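Local structure of SusD superfamily protein (Bacteroides vulgatus, 3MYV) at residues V56-T59 against C60-N64. The protein probably binds polysaccharide at the bacterial outer membrane, as a member of the SusD family. Numbering follows the deposited sequence.
Sequences VCNT and CYMFN
Cys60 N, Tyr61 N and Met62 N reach back to the carbonyls of Val56, Cys57 and Asn58, the i to i+4 bonds of a short helix, 56-61, which a Schellman motif then ends. Phe63, with positive phi (44°), is the C-prime residue: it turns the chain so that Asn64 N bonds Thr59 O at 2.9 Å, enclosing the smaller loop closed by Phe63 N to Cys60 O at 3.1 Å. Cys60 O also accepts from Lys44 NZ, and the Phe63 ring forms a cation-pi contact with the same lysine, so one lysine meets both the last turn and the residue that ends it.

On one side of the helix, Val56 CG2 lies 3.9 Å from Cys60 SG, an apolar pair packed on helix 36-43. Elsewhere, Asn58 and Met62, a selenomethionine, extend alongside each other in the same direction. With its CG anti to the backbone N (chi1 -173°), Asn58 brings OD1 to 3.9 Å from Met62 CG, while its ND2 bonds Ser50 OG. Thr59 OG1 hydrogen-bonds Asn71 O, and Asn71 ND2 in turn donates to Asn64 O. The Asn58 and Asn64 amides are joined through a water, which donates to Asn58 OD1 at 2.6 Å and accepts from Asn64 ND2 at 3.3 Å.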
loop_
_atom_site.group_PDB
_atom_site.type_symbol
_atom_site.label_atom_id
_atom_site.label_comp_id
_atom_site.label_asym_id
_atom_site.label_seq_id
_atom_site.Cartn_x
_atom_site.Cartn_y
_atom_site.Cartn_z
ATOM N N VAL A 56 -9.455 -14.180 -3.360
ATOM C CA VAL A 56 -9.451 -12.780 -2.881
ATOM C C VAL A 56 -9.389 -11.763 -4.016
ATOM O O VAL A 56 -10.006 -10.692 -3.929
ATOM C CB VAL A 56 -8.325 -12.514 -1.830
ATOM C CG1 VAL A 56 -6.953 -12.565 -2.472
ATOM C CG2 VAL A 56 -8.552 -11.175 -1.117
ATOM N N CYS A 57 -8.689 -12.073 -5.098
ATOM C CA CYS A 57 -8.695 -11.177 -6.257
ATOM C C CYS A 57 -10.130 -11.028 -6.783
ATOM O O CYS A 57 -10.577 -9.924 -7.095
ATOM C CB CYS A 57 -7.767 -11.685 -7.371
ATOM S SG CYS A 57 -5.984 -11.448 -6.998
ATOM N N ASN A 58 -10.839 -12.148 -6.867
ATOM C CA ASN A 58 -12.174 -12.175 -7.438
ATOM C C ASN A 58 -13.203 -11.400 -6.575
ATOM O O ASN A 58 -13.920 -10.550 -7.086
ATOM C CB ASN A 58 -12.599 -13.607 -7.681
ATOM C CG ASN A 58 -13.909 -13.698 -8.417
ATOM O OD1 ASN A 58 -14.957 -13.648 -7.813
ATOM N ND2 ASN A 58 -13.846 -13.829 -9.718
ATOM N N THR A 59 -13.230 -11.687 -5.275
ATOM C CA THR A 59 -14.173 -11.056 -4.363
ATOM C C THR A 59 -13.845 -9.563 -4.239
ATOM O O THR A 59 -14.743 -8.759 -4.247
ATOM C CB THR A 59 -14.209 -11.770 -2.999
ATOM O OG1 THR A 59 -12.912 -11.733 -2.371
ATOM C CG2 THR A 59 -14.690 -13.268 -3.181
ATOM N N CYS A 60 -12.561 -9.186 -4.200
ATOM C CA CYS A 60 -12.232 -7.737 -4.251
ATOM C C CYS A 60 -12.709 -7.080 -5.556
ATOM O O CYS A 60 -13.364 -6.027 -5.547
ATOM C CB CYS A 60 -10.735 -7.493 -4.037
ATOM S SG CYS A 60 -10.191 -7.804 -2.328
ATOM N N TYR A 61 -12.399 -7.702 -6.682
ATOM C CA TYR A 61 -12.816 -7.159 -7.980
ATOM C C TYR A 61 -14.326 -6.984 -8.068
ATOM O O TYR A 61 -14.828 -5.975 -8.574
ATOM C CB TYR A 61 -12.323 -8.108 -9.064
ATOM C CG TYR A 61 -12.805 -7.826 -10.450
ATOM C CD1 TYR A 61 -12.298 -6.755 -11.169
ATOM C CD2 TYR A 61 -13.672 -8.698 -11.091
ATOM C CE1 TYR A 61 -12.725 -6.513 -12.496
ATOM C CE2 TYR A 61 -14.090 -8.478 -12.399
ATOM C CZ TYR A 61 -13.607 -7.389 -13.097
ATOM O OH TYR A 61 -14.040 -7.182 -14.374
HETATM N N MSE A 62 -15.045 -7.987 -7.572
HETATM C CA MSE A 62 -16.505 -8.007 -7.631
HETATM C C MSE A 62 -17.165 -7.283 -6.446
HETATM O O MSE A 62 -18.393 -7.294 -6.324
HETATM C CB MSE A 62 -16.982 -9.456 -7.695
HETATM C CG MSE A 62 -16.531 -10.214 -8.941
HETATM SE SE MSE A 62 -17.186 -9.475 -10.595
HETATM C CE MSE A 62 -19.125 -9.811 -10.425
ATOM N N PHE A 63 -16.373 -6.636 -5.587
ATOM C CA PHE A 63 -16.907 -6.033 -4.333
ATOM C C PHE A 63 -17.885 -6.977 -3.613
ATOM O O PHE A 63 -18.888 -6.552 -3.066
ATOM C CB PHE A 63 -17.527 -4.645 -4.568
ATOM C CG PHE A 63 -16.504 -3.585 -4.932
ATOM C CD1 PHE A 63 -15.854 -3.619 -6.169
ATOM C CD2 PHE A 63 -16.176 -2.563 -4.030
ATOM C CE1 PHE A 63 -14.860 -2.651 -6.506
ATOM C CE2 PHE A 63 -15.208 -1.571 -4.355
ATOM C CZ PHE A 63 -14.542 -1.622 -5.592
ATOM N N ASN A 64 -17.532 -8.263 -3.589
ATOM C CA ASN A 64 -18.358 -9.293 -2.965
ATOM C C ASN A 64 -17.895 -9.452 -1.515
ATOM O O ASN A 64 -17.025 -10.269 -1.225
ATOM C CB ASN A 64 -18.216 -10.618 -3.732
ATOM C CG ASN A 64 -18.973 -11.750 -3.082
ATOM O OD1 ASN A 64 -19.752 -11.529 -2.166
ATOM N ND2 ASN A 64 -18.716 -12.974 -3.524
HETATM O O HOH W 1 -16.737 -12.767 -6.105
#